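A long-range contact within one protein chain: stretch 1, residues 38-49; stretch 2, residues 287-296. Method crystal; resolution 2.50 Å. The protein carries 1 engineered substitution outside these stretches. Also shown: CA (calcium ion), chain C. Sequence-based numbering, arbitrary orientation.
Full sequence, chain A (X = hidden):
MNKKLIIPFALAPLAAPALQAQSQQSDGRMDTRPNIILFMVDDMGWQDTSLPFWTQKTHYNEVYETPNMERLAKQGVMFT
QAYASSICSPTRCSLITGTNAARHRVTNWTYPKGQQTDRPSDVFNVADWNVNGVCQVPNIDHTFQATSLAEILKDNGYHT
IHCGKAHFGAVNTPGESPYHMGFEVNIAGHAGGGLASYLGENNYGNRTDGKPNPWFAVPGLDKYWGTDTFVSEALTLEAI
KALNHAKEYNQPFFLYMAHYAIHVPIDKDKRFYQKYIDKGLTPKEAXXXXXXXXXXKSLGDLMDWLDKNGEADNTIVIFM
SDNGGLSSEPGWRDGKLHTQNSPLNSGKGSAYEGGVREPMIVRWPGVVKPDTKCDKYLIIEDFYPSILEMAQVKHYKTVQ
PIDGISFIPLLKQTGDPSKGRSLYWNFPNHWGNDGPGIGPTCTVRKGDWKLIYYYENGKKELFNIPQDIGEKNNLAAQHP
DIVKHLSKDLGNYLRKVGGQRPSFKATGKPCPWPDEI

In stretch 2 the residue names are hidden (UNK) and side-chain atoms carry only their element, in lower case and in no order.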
ATOM      1  N   LEU A  38     -10.882  14.862  -0.759  1.00 15.81           N
ATOM      2  CA  LEU A  38     -10.877  15.493   0.559  1.00 14.95           C
ATOM      3  C   LEU A  38      -9.641  16.378   0.632  1.00 17.30           C
ATOM      4  O   LEU A  38      -8.514  15.870   0.701  1.00 20.59           O
ATOM      5  CB  LEU A  38     -10.856  14.440   1.667  1.00 16.84           C
ATOM      6  CG  LEU A  38     -10.733  14.955   3.096  1.00 16.98           C
ATOM      7  CD1 LEU A  38     -11.862  15.938   3.391  1.00 19.00           C
ATOM      8  CD2 LEU A  38     -10.780  13.777   4.071  1.00 16.21           C
ATOM      9  N   PHE A  39      -9.845  17.694   0.585  1.00 19.45           N
ATOM     10  CA  PHE A  39      -8.755  18.675   0.601  1.00 17.55           C
ATOM     11  C   PHE A  39      -8.708  19.208   2.030  1.00 17.53           C
ATOM     12  O   PHE A  39      -9.625  19.913   2.473  1.00 19.22           O
ATOM     13  CB  PHE A  39      -9.007  19.758  -0.450  1.00 12.90           C
ATOM     14  CG  PHE A  39      -7.888  20.765  -0.637  1.00 13.93           C
ATOM     15  CD1 PHE A  39      -7.768  21.865   0.199  1.00 16.10           C
ATOM     16  CD2 PHE A  39      -7.006  20.659  -1.703  1.00 16.14           C
ATOM     17  CE1 PHE A  39      -6.763  22.820  -0.007  1.00 17.33           C
ATOM     18  CE2 PHE A  39      -5.996  21.609  -1.914  1.00 13.65           C
ATOM     19  CZ  PHE A  39      -5.874  22.683  -1.065  1.00 17.27           C
ATOM     20  N   MET A  40      -7.655  18.834   2.758  1.00 16.43           N
ATOM     21  CA  MET A  40      -7.512  19.114   4.186  1.00 17.14           C
ATOM     22  C   MET A  40      -6.330  20.050   4.395  1.00 19.87           C
ATOM     23  O   MET A  40      -5.187  19.701   4.064  1.00 17.89           O
ATOM     24  CB  MET A  40      -7.309  17.825   4.991  1.00 13.24           C
ATOM     25  CG  MET A  40      -7.174  18.042   6.488  1.00 15.67           C
ATOM     26  SD  MET A  40      -8.716  18.457   7.352  1.00 20.66           S
ATOM     27  CE  MET A  40      -9.695  17.010   6.962  1.00 18.26           C
ATOM     28  N   VAL A  41      -6.602  21.222   4.961  1.00 15.98           N
ATOM     29  CA  VAL A  41      -5.562  22.180   5.314  1.00 17.26           C
ATOM     30  C   VAL A  41      -5.232  22.017   6.788  1.00 19.00           C
ATOM     31  O   VAL A  41      -6.090  21.666   7.603  1.00 23.04           O
ATOM     32  CB  VAL A  41      -6.009  23.618   4.995  1.00 17.55           C
ATOM     33  CG1 VAL A  41      -4.857  24.569   5.163  1.00 14.35           C
ATOM     34  CG2 VAL A  41      -6.573  23.678   3.586  1.00 13.21           C
ATOM     35  N   ASP A  42      -3.975  22.261   7.137  1.00 20.67           N
ATOM     36  CA  ASP A  42      -3.500  22.117   8.508  1.00 21.37           C
ATOM     37  C   ASP A  42      -3.529  23.453   9.253  1.00 19.23           C
ATOM     38  O   ASP A  42      -3.037  24.464   8.743  1.00 17.61           O
ATOM     39  CB  ASP A  42      -2.079  21.559   8.520  1.00 19.24           C
ATOM     40  CG  ASP A  42      -1.691  21.044   9.867  1.00 23.43           C
ATOM     41  OD1 ASP A  42      -2.615  20.627  10.597  1.00 25.38           O
ATOM     42  OD2 ASP A  42      -0.483  21.051  10.201  1.00 24.48           O
ATOM     43  N   ASP A  43      -4.086  23.450  10.467  1.00 19.28           N
ATOM     44  CA  ASP A  43      -4.052  24.618  11.352  1.00 19.72           C
ATOM     45  C   ASP A  43      -4.654  25.865  10.706  1.00 17.22           C
ATOM     46  O   ASP A  43      -4.247  26.988  11.016  1.00 17.85           O
ATOM     47  CB  ASP A  43      -2.620  24.935  11.819  1.00 22.79           C
ATOM     48  CG  ASP A  43      -2.020  23.838  12.686  1.00 21.91           C
ATOM     49  OD1 ASP A  43      -2.789  22.940  13.094  1.00 20.41           O
ATOM     50  OD2 ASP A  43      -0.787  23.880  12.953  1.00 15.21           O
ATOM     51  N   MET A  44      -5.618  25.694   9.804  1.00 17.28           N
ATOM     52  CA  MET A  44      -6.273  26.823   9.155  1.00 18.04           C
ATOM     53  C   MET A  44      -7.494  27.262   9.973  1.00 23.41           C
ATOM     54  O   MET A  44      -8.346  26.437  10.318  1.00 25.67           O
ATOM     55  CB  MET A  44      -6.671  26.444   7.726  1.00 17.07           C
ATOM     56  CG  MET A  44      -7.453  27.514   6.967  1.00 18.36           C
ATOM     57  SD  MET A  44      -8.047  26.997   5.341  1.00 18.40           S
ATOM     58  CE  MET A  44      -8.928  28.469   4.804  1.00 15.84           C
ATOM     59  N   GLY A  45      -7.581  28.576  10.284  1.00 18.03           N
ATOM     60  CA  GLY A  45      -8.676  29.080  11.090  1.00 18.52           C
ATOM     61  C   GLY A  45      -9.962  29.369  10.299  1.00 21.30           C
ATOM     62  O   GLY A  45      -9.973  29.494   9.074  1.00 19.81           O
ATOM     63  N   TRP A  46     -11.063  29.494  11.048  1.00 20.31           N
ATOM     64  CA  TRP A  46     -12.356  29.854  10.473  1.00 18.98           C
ATOM     65  C   TRP A  46     -12.320  31.121   9.628  1.00 22.90           C
ATOM     66  O   TRP A  46     -13.229  31.334   8.811  1.00 19.85           O
ATOM     67  CB  TRP A  46     -13.366  30.064  11.589  1.00 17.32           C
ATOM     68  CG  TRP A  46     -14.812  29.901  11.205  1.00 19.51           C
ATOM     69  CD1 TRP A  46     -15.383  28.830  10.570  1.00 16.87           C
ATOM     70  CD2 TRP A  46     -15.884  30.815  11.494  1.00 18.42           C
ATOM     71  NE1 TRP A  46     -16.741  29.028  10.441  1.00 19.67           N
ATOM     72  CE2 TRP A  46     -17.072  30.242  10.985  1.00 17.02           C
ATOM     73  CE3 TRP A  46     -15.950  32.067  12.112  1.00 17.52           C
ATOM     74  CZ2 TRP A  46     -18.316  30.876  11.087  1.00 18.30           C
ATOM     75  CZ3 TRP A  46     -17.189  32.699  12.212  1.00 18.80           C
ATOM     76  CH2 TRP A  46     -18.357  32.094  11.709  1.00 18.12           C
ATOM     77  N   GLN A  47     -11.326  31.986   9.821  1.00 19.32           N
ATOM     78  CA  GLN A  47     -11.279  33.260   9.117  1.00 18.25           C
ATOM     79  C   GLN A  47      -9.996  33.434   8.317  1.00 19.75           C
ATOM     80  O   GLN A  47      -9.687  34.562   7.909  1.00 23.70           O
ATOM     81  CB  GLN A  47     -11.443  34.412  10.113  1.00 21.21           C
ATOM     82  CG  GLN A  47     -12.836  34.512  10.741  1.00 17.57           C
ATOM     83  CD  GLN A  47     -13.812  35.252   9.850  1.00 20.97           C
ATOM     84  OE1 GLN A  47     -13.401  36.021   8.988  1.00 19.23           O
ATOM     85  NE2 GLN A  47     -15.113  35.043  10.069  1.00 21.93           N
ATOM     86  N   ASP A  48      -9.244  32.359   8.085  1.00 16.10           N
ATOM     87  CA  ASP A  48      -7.995  32.413   7.318  1.00 18.96           C
ATOM     88  C   ASP A  48      -8.244  32.244   5.821  1.00 19.17           C
ATOM     89  O   ASP A  48      -7.633  31.418   5.147  1.00 15.63           O
ATOM     90  CB  ASP A  48      -7.030  31.359   7.842  1.00 16.99           C
ATOM     91  CG  ASP A  48      -6.602  31.635   9.266  1.00 20.17           C
ATOM     92  OD1 ASP A  48      -6.819  32.777   9.744  1.00 17.68           O
ATOM     93  OD2 ASP A  48      -6.061  30.708   9.912  1.00 18.03           O
ATOM     94  N   THR A  49      -9.158  33.058   5.298  1.00 19.60           N
ATOM     95  CA  THR A  49      -9.657  32.931   3.938  1.00 17.50           C
ATOM     96  C   THR A  49     -10.319  34.250   3.570  1.00 21.54           C
ATOM     97  O   THR A  49     -10.735  35.016   4.447  1.00 18.90           O
ATOM     98  CB  THR A  49     -10.650  31.760   3.820  1.00 18.53           C
ATOM     99  OG1 THR A  49     -11.364  31.829   2.575  1.00 19.76           O
ATOM    100  CG2 THR A  49     -11.658  31.803   4.971  1.00 16.22           C
ATOM    101  N   UNK A 287       3.617  36.871   5.593  1.00 19.81           N
ATOM    102  CA  UNK A 287       3.986  35.472   5.390  1.00 20.18           C
ATOM    103  C   UNK A 287       2.795  34.540   5.627  1.00 24.21           C
ATOM    104  O   UNK A 287       2.622  33.549   4.903  1.00 21.11           O
ATOM    105  c   UNK A 287       5.165  35.090   6.284  1.00 14.55           C
ATOM    106  N   UNK A 288       1.964  34.824   6.634  1.00 19.70           N
ATOM    107  CA  UNK A 288       0.784  33.991   6.841  1.00 20.65           C
ATOM    108  C   UNK A 288      -0.142  34.069   5.631  1.00 21.12           C
ATOM    109  O   UNK A 288      -0.539  33.040   5.070  1.00 25.78           O
ATOM    110  o   UNK A 288      -3.327  30.402  10.419  1.00 19.00           O
ATOM    111  c   UNK A 288      -2.505  31.358   9.867  1.00 21.29           C
ATOM    112  c   UNK A 288      -0.318  32.143   9.246  1.00 23.21           C
ATOM    113  c   UNK A 288      -0.851  33.327   8.732  1.00 23.46           C
ATOM    114  c   UNK A 288      -2.230  33.506   8.811  1.00 18.39           C
ATOM    115  c   UNK A 288      -1.143  31.155   9.812  1.00 18.41           C
ATOM    116  c   UNK A 288      -3.056  32.532   9.372  1.00 21.11           C
ATOM    117  c   UNK A 288       0.049  34.405   8.123  1.00 20.45           C
ATOM    118  N   UNK A 289      -0.475  35.289   5.201  1.00 18.11           N
ATOM    119  CA  UNK A 289      -1.323  35.481   4.025  1.00 19.43           C
ATOM    120  C   UNK A 289      -0.785  34.730   2.815  1.00 22.67           C
ATOM    121  O   UNK A 289      -1.557  34.169   2.026  1.00 21.00           O
ATOM    122  c   UNK A 289      -1.440  36.970   3.705  1.00 18.58           C
ATOM    123  N   UNK A 290       0.545  34.705   2.661  1.00 18.76           N
ATOM    124  CA  UNK A 290       1.151  34.031   1.526  1.00 16.14           C
ATOM    125  C   UNK A 290       1.002  32.513   1.636  1.00 19.52           C
ATOM    126  O   UNK A 290       0.785  31.835   0.622  1.00 17.87           O
ATOM    127  c   UNK A 290       2.614  34.447   1.403  1.00 15.33           C
ATOM    128  N   UNK A 291       1.092  31.958   2.853  1.00 18.13           N
ATOM    129  CA  UNK A 291       0.801  30.534   3.035  1.00 17.79           C
ATOM    130  C   UNK A 291      -0.640  30.225   2.653  1.00 18.81           C
ATOM    131  O   UNK A 291      -0.915  29.222   1.986  1.00 15.02           O
ATOM    132  c   UNK A 291       2.632  29.156   6.226  1.00 16.21           C
ATOM    133  c   UNK A 291       2.496  30.007   4.930  1.00 20.76           C
ATOM    134  c   UNK A 291       3.332  29.458   3.792  1.00 17.58           C
ATOM    135  c   UNK A 291       1.048  30.109   4.479  1.00 14.32           C
ATOM    136  N   UNK A 292      -1.570  31.093   3.067  1.00 20.08           N
ATOM    137  CA  UNK A 292      -2.987  30.897   2.781  1.00 20.80           C
ATOM    138  C   UNK A 292      -3.228  30.899   1.280  1.00 17.88           C
ATOM    139  O   UNK A 292      -4.000  30.085   0.763  1.00 17.96           O
ATOM    140  c   UNK A 292      -4.351  32.840   5.851  1.00 15.61           C
ATOM    141  c   UNK A 292      -3.926  31.656   5.004  1.00 15.23           C
ATOM    142  c   UNK A 292      -5.193  32.124   2.867  1.00 13.57           C
ATOM    143  c   UNK A 292      -3.824  31.972   3.502  1.00 21.29           C
ATOM    144  N   UNK A 293      -2.546  31.783   0.552  1.00 18.81           N
ATOM    145  CA  UNK A 293      -2.818  31.906  -0.871  1.00 18.65           C
ATOM    146  C   UNK A 293      -2.211  30.759  -1.663  1.00 18.92           C
ATOM    147  O   UNK A 293      -2.785  30.337  -2.671  1.00 19.34           O
ATOM    148  o   UNK A 293      -1.705  35.663  -2.817  1.00 29.35           O
ATOM    149  c   UNK A 293      -2.981  33.618  -2.744  1.00 28.16           C
ATOM    150  o   UNK A 293      -2.569  34.923  -4.701  1.00 27.86           O
ATOM    151  c   UNK A 293      -2.313  33.249  -1.408  1.00 22.99           C
ATOM    152  c   UNK A 293      -2.365  34.821  -3.466  1.00 26.99           C
ATOM    153  N   UNK A 294      -1.066  30.240  -1.225  1.00 20.65           N
ATOM    154  CA  UNK A 294      -0.472  29.108  -1.914  1.00 19.80           C
ATOM    155  C   UNK A 294      -1.259  27.831  -1.692  1.00 21.15           C
ATOM    156  O   UNK A 294      -1.348  26.984  -2.584  1.00 21.50           O
ATOM    157  N   UNK A 295      -1.841  27.674  -0.499  1.00 20.77           N
ATOM    158  CA  UNK A 295      -2.826  26.620  -0.297  1.00 18.28           C
ATOM    159  C   UNK A 295      -3.958  26.760  -1.305  1.00 18.27           C
ATOM    160  O   UNK A 295      -4.339  25.793  -1.969  1.00 19.95           O
ATOM    161  c   UNK A 295      -4.548  25.742   1.390  1.00 16.47           C
ATOM    162  s   UNK A 295      -6.151  26.490   0.997  1.00 17.64           S
ATOM    163  c   UNK A 295      -6.237  27.792   2.210  1.00 19.47           C
ATOM    164  c   UNK A 295      -3.366  26.674   1.134  1.00 16.76           C
ATOM    165  N   UNK A 296      -4.500  27.972  -1.436  1.00 19.58           N
ATOM    166  CA  UNK A 296      -5.618  28.200  -2.340  1.00 20.35           C
ATOM    167  C   UNK A 296      -5.223  27.988  -3.803  1.00 22.53           C
ATOM    168  O   UNK A 296      -6.061  27.573  -4.618  1.00 18.00           O
ATOM    169  o   UNK A 296      -7.362  30.416  -4.036  1.00 18.93           O
ATOM    170  c   UNK A 296      -6.173  29.609  -2.126  1.00 17.87           C
ATOM    171  o   UNK A 296      -8.555  29.508  -2.417  1.00 20.00           O
ATOM    172  c   UNK A 296      -7.453  29.860  -2.920  1.00 21.59           C
TER
HETATM  173 CA    CA C 601      -3.298  20.738  12.788  1.00 22.43          CA
HETATM  174  O   HOH W   1      -2.343  28.531  12.102  1.00 15.98           O

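Stretch 2 is one continuous helix, and its side chains can be read position by position against the strand and loop of stretch 1.

Position 287 carries a single carbon and lies out of reach of stretch 1; one carbon means alanine, Ala287.

Position 288 has one carbon followed by a six-carbon ring bearing one oxygen, which lies 2.8 Å from Asp48 OD2. A phenol fits, so this is Tyr288. Its OH donates a hydrogen bond to that carboxylate oxygen, which lies near the plane of the ring, at its edge. The long, rigid side chain carries a polar group from the helix to the loop.

Positions 289 and 290 each show one carbon and no contact: Ala289 and Ala290, small residues in buried surroundings.

Position 291 has four carbons forked at the second, the pattern of leucine. Leu291 is buried but does not reach stretch 1.

At position 292 four carbons fork at the first, with one arm two carbons long, which identifies Ile292. Its CG2 lies 3.4 Å from Asp48 O, and its CD1 lies 3.7 Å from Asp48 CB, so the branched side chain packs against both backbone and side chain of the aspartate.

Position 293 has three carbons, the third carrying two oxygens: Glu293. It is partly exposed, and its carboxylate is hydrogen-bonded elsewhere in the structure.

Position 294 has no side-chain atoms and is therefore Gly294; nothing of stretch 1 comes near it.

Position 295 bears an unbranched chain of two carbons, a sulfur and a carbon, and touches Phe39, Val41 and Met44. This is Met295. Its flexible thioether places CG 3.6 Å from Val41 CG2, SD 3.9 Å from Phe39 CE1 at the ring edge, and CE 3.7 Å from Met44 SD.

Position 296 has two carbons, the second carrying two oxygens: Asp296. Its CA-to-CB bond points away from stretch 1, and its carboxylate is satisfied elsewhere.

The contact thus uses positions 288, 292 and 295, spaced by about one helical turn and so gathered on one face. Met295 supplies the apolar end, against the strand. At the polar end, Asp48 OD2 accepts from both Tyr288 OH (2.8 Å) and Gly45 N (2.6 Å), tying the helix to the type I turn from Gly45 to Asp48. A water bridges by donating to Asp43 O and Tyr288 OH, each 2.7 Å from its oxygen, while Asp43 OD1 binds calcium at 2.3 Å. The helix therefore packs beside a metal-binding loop.

Stretch 2 287-296: AYAALIEGMD
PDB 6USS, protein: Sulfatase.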